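PDB 6HXI: succinyl-CoA ligase (ADP-forming) subunit alpha from Methanosaeta concilii, which belongs to the succinyl-CoA synthetase-like family, binds coenzyme A and carries a helical citrate-synthase-like C-terminal region within an eight-chain assembly. Local coordinates for residues T252-A257 / Y316-T321; R459-A464 / P486-K491; Q473-M478 / E527-K532. All blocks are in the same frame, centred on the assembly; numbering follows the deposited sequence. Where two conformers were deposited one is given.

How the contacts relate
Contact 1 comes first along the chain and closes before contacts 2 and 3 open. It lies in the CoA-ligase-like part, where strand 255-260, the outermost strand, within this chain, of a mixed sheet, meets helix 308-322. The other two lie on the opposite side of the chain's centre, within the citrate-synthase-like region: centre to centre, contact 1 is 99 Å from contact 2 and 109 Å from contact 3. Contacts 2 and 3 are 11 Å apart between centres, and their segments alternate in sequence. Helices 453-466 and 471-480 are consecutive, and both contacts touch coenzyme A, so this pair borders one coenzyme A site, whereas contact 1 is packing far from it.

Contact 1 (T252-A257 / Y316-T321); sequences TKPLVA and YDMLLT
Lys253 NZ, on the residue preceding the proline that meets Met318 and Leu319, is gripped by three backbone carbonyls, those of Tyr219, Asn222 and Ile225. Three hydrogen bonds on one ammonium fix the lysine end, while Thr252 OG1 and Lys253 N both bind Glu220 OE2, so the turn leading into Pro254 is held by both the backbone and the side chain of its lysine and by the threonine before it.

The contact itself is purely apolar and small, burying 98 Å² in all. Pro254 directs its ring at the helix: its CG lies 3.8 Å from Met318 CE and 4.0 Å from Leu319 CD2, which places one ring carbon against two successive helical side chains. The methionine methyl also approaches Pro254 CB, at 3.9 Å from Met318 CE, and therefore rests alongside the CB-CG edge of the proline. A bend at the thioether (chi3 80°) carries that methyl across to the ring. Leu319 adds a single methyl of its branch. The backbones stay well separated, with Pro254 CA 9.1 Å from Leu319 CA.

Behind the methionine, Thr321 OG1 donates to Met318 O at 2.7 Å, a side-chain bond back to the preceding turn. It meets the carbonyl at a C=O...donor angle of 123° and lies 29° out of the carbonyl plane.

Pro254 stands just before strand 255-260, outermost in the mixed sheet within this chain; Val256 packs on Tyr308, Met311 and Val315 of helix 308-322, whereas Leu255 and Ala257 rest on Phe294 of helix 287-297.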
loop_
_atom_site.group_PDB
_atom_site.type_symbol
_atom_site.label_atom_id
_atom_site.label_comp_id
_atom_site.label_asym_id
_atom_site.label_seq_id
_atom_site.Cartn_x
_atom_site.Cartn_y
_atom_site.Cartn_z
ATOM N N THR B 252 17.180 61.645 42.421
ATOM C CA THR B 252 18.447 62.236 42.872
ATOM C C THR B 252 19.632 61.853 41.974
ATOM O O THR B 252 20.606 62.606 41.906
ATOM C CB THR B 252 18.710 61.915 44.349
ATOM O OG1 THR B 252 18.928 60.511 44.505
ATOM C CG2 THR B 252 17.582 62.390 45.266
ATOM N N LYS B 253 19.553 60.685 41.300
ATOM C CA LYS B 253 20.584 60.188 40.379
ATOM C C LYS B 253 20.619 61.075 39.139
ATOM O O LYS B 253 19.554 61.580 38.765
ATOM C CB LYS B 253 20.300 58.737 39.977
ATOM C CG LYS B 253 20.743 57.745 41.029
ATOM C CD LYS B 253 20.169 56.357 40.810
ATOM C CE LYS B 253 20.192 55.632 42.124
ATOM N NZ LYS B 253 19.642 54.276 42.018
ATOM N N PRO B 254 21.799 61.311 38.495
ATOM C CA PRO B 254 21.806 62.177 37.299
ATOM C C PRO B 254 21.009 61.557 36.149
ATOM O O PRO B 254 21.153 60.372 35.866
ATOM C CB PRO B 254 23.294 62.380 37.002
ATOM C CG PRO B 254 23.971 61.229 37.630
ATOM C CD PRO B 254 23.154 60.800 38.804
ATOM N N LEU B 255 20.100 62.351 35.554
ATOM C CA LEU B 255 19.197 61.951 34.477
ATOM C C LEU B 255 19.475 62.661 33.145
ATOM O O LEU B 255 19.347 63.885 33.068
ATOM C CB LEU B 255 17.734 62.196 34.911
ATOM C CG LEU B 255 16.651 61.637 33.971
ATOM C CD1 LEU B 255 15.772 60.657 34.682
ATOM C CD2 LEU B 255 15.821 62.751 33.363
ATOM N N VAL B 256 19.812 61.887 32.091
ATOM C CA VAL B 256 20.017 62.401 30.726
ATOM C C VAL B 256 18.647 62.322 30.071
ATOM O O VAL B 256 17.973 61.300 30.191
ATOM C CB VAL B 256 21.095 61.625 29.914
ATOM C CG1 VAL B 256 21.236 62.190 28.505
ATOM C CG2 VAL B 256 22.449 61.636 30.629
ATOM N N ALA B 257 18.206 63.397 29.418
ATOM C CA ALA B 257 16.883 63.391 28.802
ATOM C C ALA B 257 16.819 64.084 27.453
ATOM O O ALA B 257 17.373 65.161 27.281
ATOM C CB ALA B 257 15.878 64.018 29.749
ATOM N N TYR B 316 28.623 60.001 32.757
ATOM C CA TYR B 316 29.362 58.810 33.169
ATOM C C TYR B 316 30.741 59.226 33.725
ATOM O O TYR B 316 31.093 58.812 34.831
ATOM C CB TYR B 316 29.471 57.777 32.014
ATOM C CG TYR B 316 30.373 56.592 32.315
ATOM C CD1 TYR B 316 29.924 55.524 33.090
ATOM C CD2 TYR B 316 31.674 56.538 31.817
ATOM C CE1 TYR B 316 30.764 54.452 33.399
ATOM C CE2 TYR B 316 32.523 55.475 32.125
ATOM C CZ TYR B 316 32.063 54.432 32.913
ATOM O OH TYR B 316 32.896 53.376 33.209
ATOM N N ASP B 317 31.482 60.085 32.989
ATOM C CA ASP B 317 32.801 60.589 33.397
ATOM C C ASP B 317 32.743 61.261 34.758
ATOM O O ASP B 317 33.648 61.063 35.562
ATOM C CB ASP B 317 33.403 61.535 32.342
ATOM C CG ASP B 317 34.009 60.846 31.123
ATOM O OD1 ASP B 317 33.961 59.590 31.051
ATOM O OD2 ASP B 317 34.518 61.561 30.230
ATOM N N MET B 318 31.669 62.020 35.030
ATOM C CA MET B 318 31.422 62.685 36.307
ATOM C C MET B 318 31.273 61.641 37.429
ATOM O O MET B 318 31.812 61.849 38.514
ATOM C CB MET B 318 30.178 63.572 36.187
ATOM C CG MET B 318 29.667 64.135 37.494
ATOM S SD MET B 318 28.075 64.964 37.247
ATOM C CE MET B 318 26.963 63.571 37.218
ATOM N N LEU B 319 30.589 60.502 37.153
ATOM C CA LEU B 319 30.427 59.425 38.137
ATOM C C LEU B 319 31.749 58.703 38.390
ATOM O O LEU B 319 31.990 58.272 39.522
ATOM C CB LEU B 319 29.345 58.419 37.730
ATOM C CG LEU B 319 27.909 58.924 37.551
ATOM C CD1 LEU B 319 27.085 57.885 36.845
ATOM C CD2 LEU B 319 27.250 59.251 38.876
ATOM N N LEU B 320 32.611 58.596 37.338
ATOM C CA LEU B 320 33.954 57.995 37.403
ATOM C C LEU B 320 34.902 58.805 38.286
ATOM O O LEU B 320 35.691 58.204 39.017
ATOM C CB LEU B 320 34.584 57.895 36.012
ATOM C CG LEU B 320 34.575 56.558 35.284
ATOM C CD1 LEU B 320 35.487 56.637 34.083
ATOM C CD2 LEU B 320 35.058 55.401 36.172
ATOM N N THR B 321 34.863 60.162 38.174
ATOM C CA THR B 321 35.697 61.107 38.940
ATOM C C THR B 321 35.374 61.006 40.430
ATOM O O THR B 321 36.271 60.796 41.243
ATOM C CB THR B 321 35.541 62.577 38.440
ATOM O OG1 THR B 321 34.236 63.099 38.755
ATOM C CG2 THR B 321 35.867 62.754 36.960
#

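Contact 2 (R459-A464 / P486-K491); sequences REFKRA and PGIGHK. With COA (coenzyme A), chain G.
Phe461 and Pro486 meet through an aromatic edge: Phe461 CE1 is 3.3 Å from Pro486 O, and that oxygen lies in the ring plane. The carbonyl thus faces the weakly positive C-H rim of the ring. The neighbouring rim atom makes an apolar contact, with Phe461 CZ 4.1 Å from Ile488 CG1 and the two side chains crossing at about a right angle.

A second apolar patch joins the helix to the proline. Glu460 CG lies 3.9 Å from Pro486 CG, so the glutamate offers its aliphatic stem to the ring. Its chain then bends at chi2 (-43°), carrying the carboxylate away from the loop.

Ionic pairing takes over there, within helix 453-466. Arg463 NH2 forms a salt bridge with Glu460 OE2 at 2.8 Å, approaching nearly along the C-O bond direction with the oxygen 17° out of the guanidinium plane; the bond from Arg463 NE is weak.

Ligand contacts fall to the loop, which lies between helices 471-480 and 500-512 and, like helix 453-466, belongs to the citrate-synthase-like helical region. Ile488 CG2 is 3.6 Å from N1A of coenzyme A, and Ile488 O approaches N6A of the same adenine at 3.0 Å.

The chemistry implies a division of labour: one branch of Ile488 meets the phenylalanine edge and the other meets adenine, linking helix to ligand-facing loop by nonpolar packing and one carbonyl-to-ring-edge contact, while the glutamate charge is paired on the helix itself.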
loop_
_atom_site.group_PDB
_atom_site.type_symbol
_atom_site.label_atom_id
_atom_site.label_comp_id
_atom_site.label_asym_id
_atom_site.label_seq_id
_atom_site.Cartn_x
_atom_site.Cartn_y
_atom_site.Cartn_z
ATOM N N ARG B 459 6.184 -5.178 -25.465
ATOM C CA ARG B 459 7.509 -5.794 -25.432
ATOM C C ARG B 459 7.693 -6.852 -26.516
ATOM O O ARG B 459 8.574 -6.713 -27.362
ATOM C CB ARG B 459 7.695 -6.432 -24.042
ATOM C CG ARG B 459 9.119 -6.761 -23.628
ATOM C CD ARG B 459 9.374 -6.401 -22.163
ATOM N NE ARG B 459 8.268 -6.741 -21.261
ATOM C CZ ARG B 459 7.996 -6.097 -20.135
ATOM N NH1 ARG B 459 6.989 -6.490 -19.367
ATOM N NH2 ARG B 459 8.739 -5.066 -19.756
ATOM N N GLU B 460 6.842 -7.897 -26.496
ATOM C CA GLU B 460 6.888 -9.036 -27.406
ATOM C C GLU B 460 6.622 -8.694 -28.847
ATOM O O GLU B 460 7.355 -9.191 -29.717
ATOM C CB GLU B 460 5.967 -10.188 -26.932
ATOM C CG GLU B 460 6.518 -10.933 -25.712
ATOM C CD GLU B 460 8.002 -11.268 -25.688
ATOM O OE1 GLU B 460 8.658 -11.014 -24.650
ATOM O OE2 GLU B 460 8.511 -11.797 -26.702
ATOM N N PHE B 461 5.576 -7.878 -29.123
ATOM C CA PHE B 461 5.263 -7.468 -30.499
ATOM C C PHE B 461 6.358 -6.562 -31.067
ATOM O O PHE B 461 6.750 -6.754 -32.208
ATOM C CB PHE B 461 3.868 -6.825 -30.609
ATOM C CG PHE B 461 2.727 -7.821 -30.638
ATOM C CD1 PHE B 461 2.278 -8.427 -29.466
ATOM C CD2 PHE B 461 2.141 -8.197 -31.837
ATOM C CE1 PHE B 461 1.233 -9.360 -29.499
ATOM C CE2 PHE B 461 1.086 -9.126 -31.861
ATOM C CZ PHE B 461 0.631 -9.682 -30.696
ATOM N N LYS B 462 6.867 -5.595 -30.275
ATOM C CA LYS B 462 7.919 -4.674 -30.735
ATOM C C LYS B 462 9.176 -5.475 -31.166
ATOM O O LYS B 462 9.691 -5.265 -32.255
ATOM C CB LYS B 462 8.267 -3.636 -29.646
ATOM C CG LYS B 462 8.984 -2.424 -30.170
ATOM C CD LYS B 462 9.831 -1.717 -29.134
ATOM C CE LYS B 462 10.565 -0.610 -29.846
ATOM N NZ LYS B 462 11.985 -0.480 -29.432
ATOM N N ARG B 463 9.625 -6.409 -30.324
ATOM C CA ARG B 463 10.791 -7.260 -30.570
ATOM C C ARG B 463 10.623 -8.088 -31.859
ATOM O O ARG B 463 11.483 -8.027 -32.730
ATOM C CB ARG B 463 11.069 -8.147 -29.340
ATOM C CG ARG B 463 12.194 -9.162 -29.539
ATOM C CD ARG B 463 12.157 -10.293 -28.525
ATOM N NE ARG B 463 10.876 -11.012 -28.515
ATOM C CZ ARG B 463 10.550 -12.010 -29.332
ATOM N NH1 ARG B 463 11.403 -12.427 -30.260
ATOM N NH2 ARG B 463 9.362 -12.592 -29.234
ATOM N N ALA B 464 9.507 -8.782 -32.022
ATOM C CA ALA B 464 9.254 -9.585 -33.209
ATOM C C ALA B 464 9.354 -8.755 -34.475
ATOM O O ALA B 464 10.110 -9.107 -35.373
ATOM C CB ALA B 464 7.886 -10.250 -33.114
ATOM N N PRO B 486 1.132 -12.598 -25.332
ATOM C CA PRO B 486 0.459 -11.578 -24.513
ATOM C C PRO B 486 -0.302 -10.602 -25.414
ATOM O O PRO B 486 0.185 -10.267 -26.499
ATOM C CB PRO B 486 1.608 -10.934 -23.741
ATOM C CG PRO B 486 2.807 -11.127 -24.602
ATOM C CD PRO B 486 2.601 -12.435 -25.307
ATOM N N GLY B 487 -1.520 -10.253 -25.012
ATOM C CA GLY B 487 -2.388 -9.372 -25.779
ATOM C C GLY B 487 -3.269 -10.096 -26.775
ATOM O O GLY B 487 -4.072 -9.474 -27.469
ATOM N N ILE B 488 -3.154 -11.437 -26.811
ATOM C CA ILE B 488 -3.931 -12.308 -27.692
ATOM C C ILE B 488 -4.813 -13.200 -26.851
ATOM O O ILE B 488 -4.304 -13.842 -25.933
ATOM C CB ILE B 488 -3.016 -13.140 -28.676
ATOM C CG1 ILE B 488 -2.406 -12.265 -29.793
ATOM C CG2 ILE B 488 -3.761 -14.389 -29.295
ATOM C CD1 ILE B 488 -3.412 -11.740 -30.968
ATOM N N GLY B 489 -6.106 -13.265 -27.204
ATOM C CA GLY B 489 -7.075 -14.151 -26.567
ATOM C C GLY B 489 -8.124 -13.493 -25.698
ATOM O O GLY B 489 -7.845 -12.528 -24.980
ATOM N N HIS B 490 -9.330 -14.051 -25.735
ATOM C CA HIS B 490 -10.491 -13.604 -24.972
ATOM C C HIS B 490 -11.369 -14.823 -24.634
ATOM O O HIS B 490 -11.444 -15.767 -25.426
ATOM C CB HIS B 490 -11.310 -12.613 -25.815
ATOM C CG HIS B 490 -12.230 -11.748 -25.014
ATOM N ND1 HIS B 490 -13.444 -12.231 -24.526
ATOM C CD2 HIS B 490 -12.093 -10.454 -24.648
ATOM C CE1 HIS B 490 -13.986 -11.218 -23.870
ATOM N NE2 HIS B 490 -13.218 -10.123 -23.933
ATOM N N LYS B 491 -12.051 -14.786 -23.485
ATOM C CA LYS B 491 -12.945 -15.872 -23.046
ATOM C C LYS B 491 -14.261 -15.969 -23.865
ATOM O O LYS B 491 -14.671 -17.092 -24.191
ATOM C CB LYS B 491 -13.256 -15.766 -21.555
ATOM C CG LYS B 491 -12.041 -15.840 -20.645
ATOM C CD LYS B 491 -12.354 -15.179 -19.303
ATOM C CE LYS B 491 -11.140 -14.777 -18.499
ATOM N NZ LYS B 491 -10.462 -13.603 -19.094
HETATM N N1A COA G . -1.553 -16.920 -28.105
HETATM C C2A COA G . -1.180 -17.708 -29.119
HETATM N N3A COA G . -1.653 -18.914 -29.461
HETATM C C4A COA G . -2.580 -19.336 -28.587
HETATM C C5A COA G . -3.060 -18.640 -27.491
HETATM C C6A COA G . -2.532 -17.352 -27.274
HETATM N N6A COA G . -2.965 -16.530 -26.319
HETATM N N7A COA G . -3.937 -19.424 -26.759
HETATM C C8A COA G . -3.978 -20.551 -27.422
HETATM N N9A COA G . -3.178 -20.574 -28.536
HETATM C C1B COA G . -2.967 -21.685 -29.463
HETATM C C2B COA G . -2.484 -22.986 -28.834
HETATM O O2B COA G . -1.070 -22.962 -28.620
HETATM C C3B COA G . -2.892 -23.987 -29.919
HETATM O O3B COA G . -1.957 -24.001 -31.020
HETATM P P3B COA G . -1.730 -25.262 -31.970
HETATM O O7A COA G . -3.069 -25.663 -32.490
HETATM O O8A COA G . -0.789 -24.804 -33.026
HETATM O O9A COA G . -1.039 -26.325 -31.098
HETATM C C4B COA G . -4.163 -23.378 -30.526
HETATM O O4B COA G . -4.191 -22.001 -30.098
HETATM C C5B COA G . -5.451 -24.067 -30.155
HETATM O O5B COA G . -5.415 -24.329 -28.738
HETATM P P1A COA G . -5.940 -25.748 -28.119
HETATM O O1A COA G . -6.189 -25.715 -26.656
HETATM O O2A COA G . -5.073 -26.919 -28.556
HETATM O O3A COA G . -7.308 -25.770 -28.940
HETATM P P2A COA G . -8.701 -26.539 -28.995
HETATM O O4A COA G . -9.677 -25.865 -28.116
HETATM O O5A COA G . -9.136 -26.461 -30.440
HETATM O O6A COA G . -8.430 -28.067 -28.527
HETATM C CBP COA G . -9.088 -30.235 -29.431
HETATM C CCP COA G . -8.057 -29.102 -29.455
HETATM C CDP COA G . -8.627 -31.323 -30.411
HETATM C CEP COA G . -9.219 -30.844 -28.020
HETATM C CAP COA G . -10.465 -29.663 -29.869
HETATM O OAP COA G . -10.340 -28.854 -31.025
HETATM C C9P COA G . -11.588 -30.670 -30.078
HETATM O O9P COA G . -12.216 -31.101 -29.109
HETATM N N8P COA G . -11.849 -31.030 -31.346
HETATM C C7P COA G . -12.826 -32.053 -31.692
HETATM C C6P COA G . -12.175 -33.253 -32.325
HETATM C C5P COA G . -13.185 -34.278 -32.783
HETATM O O5P COA G . -14.314 -33.939 -33.134
HETATM N N4P COA G . -12.788 -35.550 -32.759
HETATM C C3P COA G . -13.676 -36.664 -33.067
HETATM C C2P COA G . -14.546 -37.060 -31.892
HETATM S S1P COA G . -15.406 -38.570 -32.415
#

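Contact 3 (Q473-M478 / E527-K532); sequences QFVGEM and ELTTAK. With COA (coenzyme A), chain G.
Before Val475 reaches Leu528, Thr529 and Lys532, helix 471-480 turns Gln473 away from them, and Gln473 OE1 bonds to Ala470 N. Phe474 follows, its ring lying edge-to-face with Phe461 and packing on Tyr521 and Val525.

Val475 makes the contact with both methyls. CG2 lies 4.1 Å from Leu528 CD1, the two side chains crossing at an oblique angle, and the same Val475 CG2 is 4.3 Å from Thr529 CG2. Thr529 turns its hydroxyl elsewhere, OG1 bonding to Leu536 O. These residues join helices 471-480 and 517-530 of the all-helical, citrate-synthase-like region, where the second helix leads into a coenzyme A site. The other methyl, with CG1 anti to the backbone N (chi1 171°), meets the tip of Lys532, its NZ 4.1 Å from Val475 CG1. Extended beyond CG, that lysine donates from NZ to O8A on the 3'-phosphate of coenzyme A at 2.9 Å; Lys479 of the same chain and Arg91 of the second subunit also bond to the ligand. Leu528 also packs on Lys228 of the citrate lyase chain.

Two residues after the valine, Glu477 N bonds to Gln473 O at 2.8 Å, and Glu477 OE1 forms a salt bridge with Lys481 NZ.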
loop_
_atom_site.group_PDB
_atom_site.type_symbol
_atom_site.label_atom_id
_atom_site.label_comp_id
_atom_site.label_asym_id
_atom_site.label_seq_id
_atom_site.Cartn_x
_atom_site.Cartn_y
_atom_site.Cartn_z
ATOM N N GLN B 473 6.485 -16.642 -38.130
ATOM C CA GLN B 473 7.673 -17.006 -37.355
ATOM C C GLN B 473 7.516 -16.653 -35.895
ATOM O O GLN B 473 7.951 -17.427 -35.045
ATOM C CB GLN B 473 8.952 -16.370 -37.937
ATOM C CG GLN B 473 9.360 -16.961 -39.288
ATOM C CD GLN B 473 10.651 -16.377 -39.801
ATOM O OE1 GLN B 473 10.724 -15.199 -40.171
ATOM N NE2 GLN B 473 11.693 -17.203 -39.850
ATOM N N PHE B 474 6.889 -15.490 -35.594
ATOM C CA PHE B 474 6.631 -15.039 -34.224
ATOM C C PHE B 474 5.625 -15.976 -33.568
ATOM O O PHE B 474 5.882 -16.471 -32.466
ATOM C CB PHE B 474 6.120 -13.580 -34.209
ATOM C CG PHE B 474 5.604 -13.046 -32.880
ATOM C CD1 PHE B 474 6.367 -13.163 -31.714
ATOM C CD2 PHE B 474 4.402 -12.344 -32.815
ATOM C CE1 PHE B 474 5.934 -12.594 -30.513
ATOM C CE2 PHE B 474 3.965 -11.793 -31.610
ATOM C CZ PHE B 474 4.747 -11.909 -30.468
ATOM N N VAL B 475 4.502 -16.255 -34.268
ATOM C CA VAL B 475 3.458 -17.179 -33.795
ATOM C C VAL B 475 4.105 -18.549 -33.520
ATOM O O VAL B 475 3.961 -19.067 -32.415
ATOM C CB VAL B 475 2.237 -17.216 -34.764
ATOM C CG1 VAL B 475 1.246 -18.331 -34.414
ATOM C CG2 VAL B 475 1.531 -15.864 -34.797
ATOM N N GLY B 476 4.911 -19.037 -34.472
ATOM C CA GLY B 476 5.643 -20.298 -34.355
ATOM C C GLY B 476 6.637 -20.355 -33.204
ATOM O O GLY B 476 6.631 -21.315 -32.441
ATOM N N GLU B 477 7.497 -19.324 -33.059
ATOM C CA GLU B 477 8.499 -19.227 -31.985
ATOM C C GLU B 477 7.853 -19.295 -30.579
ATOM O O GLU B 477 8.333 -20.020 -29.702
ATOM C CB GLU B 477 9.332 -17.922 -32.140
ATOM C CG GLU B 477 10.311 -17.664 -31.000
ATOM C CD GLU B 477 10.817 -16.246 -30.840
ATOM O OE1 GLU B 477 10.527 -15.631 -29.789
ATOM O OE2 GLU B 477 11.556 -15.774 -31.733
ATOM N N MET B 478 6.770 -18.521 -30.372
ATOM C CA MET B 478 6.050 -18.447 -29.100
ATOM C C MET B 478 5.419 -19.781 -28.722
ATOM O O MET B 478 5.431 -20.144 -27.548
ATOM C CB MET B 478 5.012 -17.330 -29.134
ATOM C CG MET B 478 5.630 -15.952 -29.218
ATOM S SD MET B 478 6.579 -15.460 -27.753
ATOM C CE MET B 478 5.264 -14.932 -26.659
ATOM N N GLU B 527 -4.562 -12.608 -37.537
ATOM C CA GLU B 527 -5.157 -13.410 -38.610
ATOM C C GLU B 527 -4.719 -14.844 -38.467
ATOM O O GLU B 527 -5.541 -15.745 -38.618
ATOM C CB GLU B 527 -4.797 -12.876 -39.998
ATOM C CG GLU B 527 -5.606 -11.657 -40.384
ATOM C CD GLU B 527 -5.355 -11.191 -41.802
ATOM O OE1 GLU B 527 -4.474 -10.325 -42.008
ATOM O OE2 GLU B 527 -6.058 -11.691 -42.711
ATOM N N LEU B 528 -3.446 -15.050 -38.084
ATOM C CA LEU B 528 -2.883 -16.377 -37.824
ATOM C C LEU B 528 -3.463 -17.053 -36.564
ATOM O O LEU B 528 -3.765 -18.243 -36.610
ATOM C CB LEU B 528 -1.353 -16.294 -37.746
ATOM C CG LEU B 528 -0.681 -15.920 -39.063
ATOM C CD1 LEU B 528 0.692 -15.471 -38.825
ATOM C CD2 LEU B 528 -0.669 -17.109 -40.034
ATOM N N THR B 529 -3.596 -16.308 -35.433
ATOM C CA THR B 529 -4.113 -16.871 -34.195
ATOM C C THR B 529 -5.607 -17.178 -34.330
ATOM O O THR B 529 -6.023 -18.261 -33.907
ATOM C CB THR B 529 -3.745 -16.034 -32.955
ATOM O OG1 THR B 529 -4.311 -14.729 -33.042
ATOM C CG2 THR B 529 -2.250 -15.947 -32.727
ATOM N N THR B 530 -6.399 -16.283 -34.977
ATOM C CA THR B 530 -7.842 -16.522 -35.170
ATOM C C THR B 530 -8.103 -17.690 -36.157
ATOM O O THR B 530 -9.167 -18.301 -36.096
ATOM C CB THR B 530 -8.620 -15.236 -35.520
ATOM O OG1 THR B 530 -8.119 -14.663 -36.720
ATOM C CG2 THR B 530 -8.591 -14.204 -34.392
ATOM N N ALA B 531 -7.112 -18.041 -37.009
ATOM C CA ALA B 531 -7.176 -19.198 -37.929
ATOM C C ALA B 531 -7.092 -20.536 -37.134
ATOM O O ALA B 531 -7.387 -21.599 -37.685
ATOM C CB ALA B 531 -6.051 -19.123 -38.946
ATOM N N LYS B 532 -6.697 -20.475 -35.838
ATOM C CA LYS B 532 -6.617 -21.638 -34.955
ATOM C C LYS B 532 -7.899 -21.753 -34.130
ATOM O O LYS B 532 -8.522 -22.818 -34.084
ATOM C CB LYS B 532 -5.385 -21.560 -34.030
ATOM C CG LYS B 532 -4.043 -21.426 -34.753
ATOM C CD LYS B 532 -2.879 -21.651 -33.781
ATOM C CE LYS B 532 -1.542 -21.602 -34.460
ATOM N NZ LYS B 532 -0.449 -22.015 -33.537
HETATM N N1A COA G . -1.553 -16.920 -28.105
HETATM C C2A COA G . -1.180 -17.708 -29.119
HETATM N N3A COA G . -1.653 -18.914 -29.461
HETATM C C4A COA G . -2.580 -19.336 -28.587
HETATM C C5A COA G . -3.060 -18.640 -27.491
HETATM C C6A COA G . -2.532 -17.352 -27.274
HETATM N N6A COA G . -2.965 -16.530 -26.319
HETATM N N7A COA G . -3.937 -19.424 -26.759
HETATM C C8A COA G . -3.978 -20.551 -27.422
HETATM N N9A COA G . -3.178 -20.574 -28.536
HETATM C C1B COA G . -2.967 -21.685 -29.463
HETATM C C2B COA G . -2.484 -22.986 -28.834
HETATM O O2B COA G . -1.070 -22.962 -28.620
HETATM C C3B COA G . -2.892 -23.987 -29.919
HETATM O O3B COA G . -1.957 -24.001 -31.020
HETATM P P3B COA G . -1.730 -25.262 -31.970
HETATM O O7A COA G . -3.069 -25.663 -32.490
HETATM O O8A COA G . -0.789 -24.804 -33.026
HETATM O O9A COA G . -1.039 -26.325 -31.098
HETATM C C4B COA G . -4.163 -23.378 -30.526
HETATM O O4B COA G . -4.191 -22.001 -30.098
HETATM C C5B COA G . -5.451 -24.067 -30.155
HETATM O O5B COA G . -5.415 -24.329 -28.738
HETATM P P1A COA G . -5.940 -25.748 -28.119
HETATM O O1A COA G . -6.189 -25.715 -26.656
HETATM O O2A COA G . -5.073 -26.919 -28.556
HETATM O O3A COA G . -7.308 -25.770 -28.940
HETATM P P2A COA G . -8.701 -26.539 -28.995
HETATM O O4A COA G . -9.677 -25.865 -28.116
HETATM O O5A COA G . -9.136 -26.461 -30.440
HETATM O O6A COA G . -8.430 -28.067 -28.527
HETATM C CBP COA G . -9.088 -30.235 -29.431
HETATM C CCP COA G . -8.057 -29.102 -29.455
HETATM C CDP COA G . -8.627 -31.323 -30.411
HETATM C CEP COA G . -9.219 -30.844 -28.020
HETATM C CAP COA G . -10.465 -29.663 -29.869
HETATM O OAP COA G . -10.340 -28.854 -31.025
HETATM C C9P COA G . -11.588 -30.670 -30.078
HETATM O O9P COA G . -12.216 -31.101 -29.109
HETATM N N8P COA G . -11.849 -31.030 -31.346
HETATM C C7P COA G . -12.826 -32.053 -31.692
HETATM C C6P COA G . -12.175 -33.253 -32.325
HETATM C C5P COA G . -13.185 -34.278 -32.783
HETATM O O5P COA G . -14.314 -33.939 -33.134
HETATM N N4P COA G . -12.788 -35.550 -32.759
HETATM C C3P COA G . -13.676 -36.664 -33.067
HETATM C C2P COA G . -14.546 -37.060 -31.892
HETATM S S1P COA G . -15.406 -38.570 -32.415
#